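Long-range contacts in putative phosphosugar isomerase (PDB 3FJ1), which is a putative phosphosugar isomerase with SIS domains that probably binds a phosphorylated sugar or a related carbohydrate derivative: residues Ala171-Leu176 against Ser302-Thr307; Phe260-Ala265 against Thr307-Leu312. All coordinates share one frame; numbering follows the deposited sequence.

Interaction 1: Ala171-Leu176 against Ser302-Thr307; sequences AEDDGL and SGHALT
The two backbones come closest at Leu176 and His304, whose CA atoms lie 6.0 Å apart. A Schellman motif with Glu172 as its positive-phi residue ends helix 153-171, and Asp173 then serves as N-cap of helix 174-181. The loop Ser302-Thr307, which follows strand 295-296 in the second SIS domain, lies against this helix start. Leu176 N gives Asp173 OD1 a nearly straight capping bond of 2.9 Å (173°), reaching the oxygen from above the carboxylate plane. The His304 ring lies over Leu176 in a CH-pi contact. Leu176 CB sits 4.0 Å from the ring centroid and 17° off the ring normal, set toward the rim. Leu176 CG is anti to the backbone N (chi1 -178°). This puts Leu176 CD1 over a face of the His304 ring and 3.7 Å from Thr307 CG2. The ring is fixed at both nitrogens. Leu306 N donates to His304 ND1 at 3.0 Å, close to the ring plane. Water 1 lies in that plane at the other nitrogen and is also bound by the cap residue. An alanine in place of His304 would remove the ring, and would probably uncover Leu176 and break the water link to the helix cap. Leu68 of helix 53-69 also touches Leu176, Leu306 and Asp173. A second water donates to Gly175 O and, weakly, to Gly303 O. Water 1 makes the shorter bridge, donating to Asp173 OD2 at 2.6 Å and lying 2.8 Å from His304 NE2.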
ATOM      1  N   ALA A 171      23.340 -11.714   2.219  1.00 12.29           N
ATOM      2  CA  ALA A 171      23.244 -12.346   3.523  1.00 12.85           C
ATOM      3  C   ALA A 171      24.146 -13.589   3.629  1.00 14.09           C
ATOM      4  O   ALA A 171      24.392 -14.099   4.741  1.00 14.82           O
ATOM      5  CB  ALA A 171      21.752 -12.739   3.826  1.00 13.23           C
ATOM      6  N   GLU A 172      24.632 -14.063   2.487  1.00 14.62           N
ATOM      7  CA  GLU A 172      25.421 -15.294   2.407  1.00 16.16           C
ATOM      8  C   GLU A 172      24.620 -16.450   3.013  1.00 15.52           C
ATOM      9  O   GLU A 172      25.099 -17.183   3.879  1.00 15.64           O
ATOM     10  CB  GLU A 172      26.798 -15.097   3.068  1.00 17.28           C
ATOM     11  CG  GLU A 172      27.618 -14.016   2.341  1.00 18.47           C
ATOM     12  CD  GLU A 172      28.957 -13.748   2.986  1.00 19.42           C
ATOM     13  OE1 GLU A 172      28.996 -13.090   4.064  1.00 21.64           O
ATOM     14  OE2 GLU A 172      29.959 -14.157   2.378  1.00 20.81           O
ATOM     15  N   ASP A 173      23.384 -16.586   2.550  1.00 14.40           N
ATOM     16  CA  ASP A 173      22.448 -17.567   3.095  1.00 14.31           C
ATOM     17  C   ASP A 173      22.363 -18.774   2.162  1.00 14.76           C
ATOM     18  O   ASP A 173      21.736 -18.730   1.107  1.00 13.93           O
ATOM     19  CB  ASP A 173      21.087 -16.924   3.295  1.00 15.29           C
ATOM     20  CG  ASP A 173      20.127 -17.796   4.073  1.00 15.12           C
ATOM     21  OD1 ASP A 173      19.912 -18.988   3.754  1.00 14.50           O
ATOM     22  OD2 ASP A 173      19.585 -17.272   5.039  1.00 16.69           O
ATOM     23  N   ASP A 174      23.005 -19.856   2.584  1.00 14.66           N
ATOM     24  CA  ASP A 174      23.047 -21.068   1.768  1.00 15.38           C
ATOM     25  C   ASP A 174      21.721 -21.820   1.668  1.00 13.78           C
ATOM     26  O   ASP A 174      21.509 -22.519   0.700  1.00 14.07           O
ATOM     27  CB  ASP A 174      24.165 -21.991   2.269  1.00 16.94           C
ATOM     28  CG  ASP A 174      25.546 -21.424   2.012  1.00 18.63           C
ATOM     29  OD1 ASP A 174      25.753 -20.718   1.000  1.00 20.36           O
ATOM     30  OD2 ASP A 174      26.464 -21.720   2.794  1.00 20.74           O
ATOM     31  N   GLY A 175      20.849 -21.723   2.659  1.00 13.22           N
ATOM     32  CA  GLY A 175      19.532 -22.381   2.559  1.00 12.99           C
ATOM     33  C   GLY A 175      18.687 -21.713   1.485  1.00 12.64           C
ATOM     34  O   GLY A 175      18.054 -22.377   0.630  1.00 12.54           O
ATOM     35  N   LEU A 176      18.677 -20.383   1.510  1.00 11.71           N
ATOM     36  CA  LEU A 176      17.961 -19.643   0.478  1.00 11.06           C
ATOM     37  C   LEU A 176      18.571 -19.845  -0.927  1.00 11.10           C
ATOM     38  O   LEU A 176      17.821 -20.000  -1.894  1.00  9.84           O
ATOM     39  CB  LEU A 176      17.891 -18.154   0.826  1.00 10.38           C
ATOM     40  CG  LEU A 176      17.118 -17.278  -0.167  1.00  9.68           C
ATOM     41  CD1 LEU A 176      15.717 -17.863  -0.528  1.00  8.89           C
ATOM     42  CD2 LEU A 176      17.031 -15.870   0.392  1.00  8.55           C
ATOM     43  N   SER A 302       8.974 -25.056  -1.587  1.00 10.99           N
ATOM     44  CA  SER A 302      10.210 -24.707  -2.294  1.00 10.67           C
ATOM     45  C   SER A 302      11.548 -25.026  -1.606  1.00 11.01           C
ATOM     46  O   SER A 302      12.582 -24.995  -2.268  1.00 11.52           O
ATOM     47  CB  SER A 302      10.181 -23.213  -2.598  1.00 10.07           C
ATOM     48  OG  SER A 302      10.441 -22.458  -1.445  1.00 10.09           O
ATOM     49  N   GLY A 303      11.524 -25.328  -0.310  1.00 11.13           N
ATOM     50  CA  GLY A 303      12.752 -25.496   0.470  1.00 11.63           C
ATOM     51  C   GLY A 303      13.093 -24.335   1.386  1.00 11.65           C
ATOM     52  O   GLY A 303      13.958 -24.463   2.250  1.00 11.22           O
ATOM     53  N   HIS A 304      12.422 -23.192   1.207  1.00 11.35           N
ATOM     54  CA  HIS A 304      12.696 -21.997   2.039  1.00 10.97           C
ATOM     55  C   HIS A 304      11.454 -21.107   2.108  1.00 11.33           C
ATOM     56  O   HIS A 304      10.755 -20.913   1.111  1.00 10.83           O
ATOM     57  CB  HIS A 304      13.877 -21.198   1.469  1.00 10.39           C
ATOM     58  CG  HIS A 304      14.435 -20.175   2.408  1.00 10.22           C
ATOM     59  ND1 HIS A 304      13.860 -18.935   2.597  1.00 10.05           N
ATOM     60  CD2 HIS A 304      15.533 -20.206   3.204  1.00 10.23           C
ATOM     61  CE1 HIS A 304      14.567 -18.256   3.483  1.00  9.84           C
ATOM     62  NE2 HIS A 304      15.590 -19.004   3.863  1.00  9.66           N
ATOM     63  N   ALA A 305      11.203 -20.556   3.293  1.00 11.48           N
ATOM     64  CA  ALA A 305      10.089 -19.649   3.528  1.00 10.54           C
ATOM     65  C   ALA A 305       9.975 -18.560   2.474  1.00 10.57           C
ATOM     66  O   ALA A 305       8.869 -18.230   2.031  1.00 10.77           O
ATOM     67  CB  ALA A 305      10.248 -18.980   4.882  1.00 11.51           C
ATOM     68  N   LEU A 306      11.096 -17.959   2.068  1.00  9.61           N
ATOM     69  CA  LEU A 306      11.031 -16.791   1.189  1.00  9.21           C
ATOM     70  C   LEU A 306      10.771 -17.079  -0.302  1.00  9.05           C
ATOM     71  O   LEU A 306      10.344 -16.207  -1.035  1.00  8.49           O
ATOM     72  CB  LEU A 306      12.296 -15.934   1.368  1.00  8.73           C
ATOM     73  CG  LEU A 306      12.399 -15.276   2.755  1.00  8.77           C
ATOM     74  CD1 LEU A 306      13.726 -14.520   2.920  1.00  8.42           C
ATOM     75  CD2 LEU A 306      11.194 -14.369   2.964  1.00  8.71           C
ATOM     76  N   THR A 307      11.064 -18.290  -0.752  1.00  9.23           N
ATOM     77  CA  THR A 307      10.803 -18.691  -2.128  1.00  9.38           C
ATOM     78  C   THR A 307       9.415 -19.335  -2.273  1.00  9.64           C
ATOM     79  O   THR A 307       8.880 -19.400  -3.376  1.00 10.60           O
ATOM     80  CB  THR A 307      11.928 -19.645  -2.666  1.00  9.53           C
ATOM     81  OG1 THR A 307      12.311 -20.558  -1.631  1.00  9.93           O
ATOM     82  CG2 THR A 307      13.192 -18.824  -3.085  1.00  9.22           C
TER
HETATM   83  O   HOH W   1      17.363 -18.309   5.961  1.00 18.72           O
HETATM   84  O   HOH W   2      17.030 -24.778   1.038  1.00 23.24           O

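Interaction 2: Phe260-Ala265 against Thr307-Leu312; sequences FAAGDA and TDPLSL
Asp308 OD2 has two partners: a hydrogen bond from Gly263 N and a long, weak ion pair with Arg301 NE. The bond from Gly263 N is 2.8 Å long with an angle of 147° at the hydrogen, and it uses the anti lone pair of Asp308 OD2. The other oxygen, Asp308 OD1, is hydrogen-bonded to Ser302 OG, this side chain's strongest polar partner. Gly263 is the centre of an inverse gamma turn in the loop between strand 257-259 and helix 267-279 of the second SIS domain. A side chain on it would clash with OD2. Beyond this bond the contact is largely apolar. Ala262 CB rests 3.6 Å from Asp308 CB and also touches Pro309 CD and CG. Leu312, one helical turn on from Asp308, carries the other end. Leu312 CD1 lies 3.3 Å from Ala261 O, which also accepts from Arg301 NH1. Leu312 CB meets the edge of the Phe260 ring, 3.9 Å from Phe260 CD1 and near the ring plane. The ring packs on helix 217-231. Asp308 is buried, which alone would disfavour a charge, but the Gly263 N-H, the bond with Ser302 OG and the weak Arg301 ion pair would probably stabilise its ionised form.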
ATOM      1  N   PHE A 260      -3.297 -17.463   0.607  1.00  8.48           N
ATOM      2  CA  PHE A 260      -1.906 -17.704   0.238  1.00  8.68           C
ATOM      3  C   PHE A 260      -1.092 -17.964   1.498  1.00  9.24           C
ATOM      4  O   PHE A 260      -0.792 -17.037   2.256  1.00  9.42           O
ATOM      5  CB  PHE A 260      -1.334 -16.539  -0.572  1.00  8.20           C
ATOM      6  CG  PHE A 260      -1.862 -16.491  -1.990  1.00  8.22           C
ATOM      7  CD1 PHE A 260      -1.285 -17.264  -2.957  1.00  7.89           C
ATOM      8  CD2 PHE A 260      -2.938 -15.687  -2.341  1.00  7.81           C
ATOM      9  CE1 PHE A 260      -1.754 -17.223  -4.265  1.00  8.53           C
ATOM     10  CE2 PHE A 260      -3.402 -15.626  -3.631  1.00  7.80           C
ATOM     11  CZ  PHE A 260      -2.828 -16.377  -4.590  1.00  8.48           C
ATOM     12  N   ALA A 261      -0.782 -19.243   1.718  1.00  9.77           N
ATOM     13  CA  ALA A 261       0.053 -19.680   2.855  1.00 10.35           C
ATOM     14  C   ALA A 261       1.391 -20.273   2.394  1.00 10.67           C
ATOM     15  O   ALA A 261       1.414 -21.246   1.640  1.00  9.82           O
ATOM     16  CB  ALA A 261      -0.707 -20.719   3.707  1.00 10.26           C
ATOM     17  N   ALA A 262       2.498 -19.656   2.813  1.00 10.66           N
ATOM     18  CA  ALA A 262       3.828 -20.173   2.590  1.00 10.63           C
ATOM     19  C   ALA A 262       4.181 -21.040   3.795  1.00 10.42           C
ATOM     20  O   ALA A 262       3.535 -20.943   4.842  1.00 11.53           O
ATOM     21  CB  ALA A 262       4.847 -19.002   2.458  1.00  9.86           C
ATOM     22  N   GLY A 263       5.193 -21.894   3.646  1.00 10.60           N
ATOM     23  CA  GLY A 263       5.702 -22.718   4.756  1.00 10.66           C
ATOM     24  C   GLY A 263       6.642 -21.893   5.615  1.00 10.73           C
ATOM     25  O   GLY A 263       7.858 -22.125   5.643  1.00 10.97           O
ATOM     26  N   ASP A 264       6.064 -20.944   6.339  1.00 10.86           N
ATOM     27  CA  ASP A 264       6.797 -20.036   7.190  1.00 10.36           C
ATOM     28  C   ASP A 264       6.005 -19.835   8.480  1.00 10.80           C
ATOM     29  O   ASP A 264       5.039 -20.560   8.737  1.00  9.80           O
ATOM     30  CB  ASP A 264       7.094 -18.725   6.424  1.00 10.90           C
ATOM     31  CG  ASP A 264       5.848 -17.861   6.180  1.00 10.87           C
ATOM     32  OD1 ASP A 264       4.747 -18.306   6.554  1.00 10.30           O
ATOM     33  OD2 ASP A 264       6.025 -16.720   5.624  1.00 11.28           O
ATOM     34  N   ALA A 265       6.428 -18.877   9.299  1.00 10.91           N
ATOM     35  CA  ALA A 265       5.773 -18.604  10.592  1.00 10.54           C
ATOM     36  C   ALA A 265       4.324 -18.124  10.477  1.00 10.12           C
ATOM     37  O   ALA A 265       3.564 -18.203  11.441  1.00  9.34           O
ATOM     38  CB  ALA A 265       6.601 -17.583  11.401  1.00 10.20           C
ATOM     39  N   THR A 307      11.064 -18.290  -0.752  1.00  9.23           N
ATOM     40  CA  THR A 307      10.803 -18.691  -2.128  1.00  9.38           C
ATOM     41  C   THR A 307       9.415 -19.335  -2.273  1.00  9.64           C
ATOM     42  O   THR A 307       8.880 -19.400  -3.376  1.00 10.60           O
ATOM     43  CB  THR A 307      11.928 -19.645  -2.666  1.00  9.53           C
ATOM     44  OG1 THR A 307      12.311 -20.558  -1.631  1.00  9.93           O
ATOM     45  CG2 THR A 307      13.192 -18.824  -3.085  1.00  9.22           C
ATOM     46  N   ASP A 308       8.799 -19.756  -1.171  1.00  9.50           N
ATOM     47  CA  ASP A 308       7.494 -20.416  -1.231  1.00  9.83           C
ATOM     48  C   ASP A 308       6.420 -19.633  -1.980  1.00  9.14           C
ATOM     49  O   ASP A 308       5.686 -20.214  -2.760  1.00  9.56           O
ATOM     50  CB  ASP A 308       6.976 -20.822   0.159  1.00  9.43           C
ATOM     51  CG  ASP A 308       7.497 -22.198   0.638  1.00  9.85           C
ATOM     52  OD1 ASP A 308       8.289 -22.883  -0.057  1.00  8.64           O
ATOM     53  OD2 ASP A 308       7.104 -22.567   1.756  1.00  9.53           O
ATOM     54  N   PRO A 309       6.304 -18.314  -1.735  1.00  8.88           N
ATOM     55  CA  PRO A 309       5.271 -17.556  -2.445  1.00  8.53           C
ATOM     56  C   PRO A 309       5.353 -17.592  -3.975  1.00  8.78           C
ATOM     57  O   PRO A 309       4.322 -17.505  -4.617  1.00  9.38           O
ATOM     58  CB  PRO A 309       5.421 -16.137  -1.880  1.00  8.76           C
ATOM     59  CG  PRO A 309       5.989 -16.352  -0.521  1.00  8.80           C
ATOM     60  CD  PRO A 309       6.977 -17.478  -0.723  1.00  9.06           C
ATOM     61  N   LEU A 310       6.547 -17.737  -4.540  1.00  8.30           N
ATOM     62  CA  LEU A 310       6.690 -17.808  -5.987  1.00  9.15           C
ATOM     63  C   LEU A 310       6.021 -19.067  -6.548  1.00  8.55           C
ATOM     64  O   LEU A 310       5.391 -19.040  -7.623  1.00  8.11           O
ATOM     65  CB  LEU A 310       8.159 -17.727  -6.385  1.00 10.12           C
ATOM     66  CG  LEU A 310       8.833 -16.347  -6.255  1.00 10.49           C
ATOM     67  CD1 LEU A 310      10.308 -16.548  -6.458  1.00 11.67           C
ATOM     68  CD2 LEU A 310       8.241 -15.299  -7.224  1.00 11.16           C
ATOM     69  N   SER A 311       6.124 -20.177  -5.822  1.00  8.86           N
ATOM     70  CA  SER A 311       5.461 -21.387  -6.259  1.00  9.07           C
ATOM     71  C   SER A 311       3.914 -21.163  -6.249  1.00  8.82           C
ATOM     72  O   SER A 311       3.188 -21.524  -7.183  1.00  8.28           O
ATOM     73  CB  SER A 311       5.889 -22.545  -5.341  1.00  8.60           C
ATOM     74  OG  SER A 311       5.094 -23.692  -5.592  1.00  9.75           O
ATOM     75  N   LEU A 312       3.414 -20.533  -5.196  1.00  8.37           N
ATOM     76  CA  LEU A 312       1.973 -20.293  -5.057  1.00  8.45           C
ATOM     77  C   LEU A 312       1.408 -19.406  -6.171  1.00  7.96           C
ATOM     78  O   LEU A 312       0.350 -19.670  -6.697  1.00  8.01           O
ATOM     79  CB  LEU A 312       1.689 -19.631  -3.701  1.00  8.22           C
ATOM     80  CG  LEU A 312       2.206 -20.326  -2.447  1.00  8.48           C
ATOM     81  CD1 LEU A 312       1.814 -19.549  -1.196  1.00  7.92           C
ATOM     82  CD2 LEU A 312       1.651 -21.773  -2.400  1.00  9.14           C
TER

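How the interactions relate
From the N terminus the segments come in the order 171-176, 260-265, 302-307, 307-312. Interaction 1 closes a loop of 125 residues and interaction 2 one of 41. The loops cross: 260-265 lies between the segments of interaction 1, while its partner 307-312 runs on past them. Thr307 is shared by segments 302-307 and 307-312, though of the two facing segments it touches only 171-176. It ends the 302-307 loop and leads into helix 308-326. The contacts also meet where Ala305 CB packs on Asp264 CB. Together they tie helix 174-181, the start of helix 308-326 and the loop after strand 257-259. Asp264 OD2 is also hydrogen-bonded to Tyr84 OH of the second subunit.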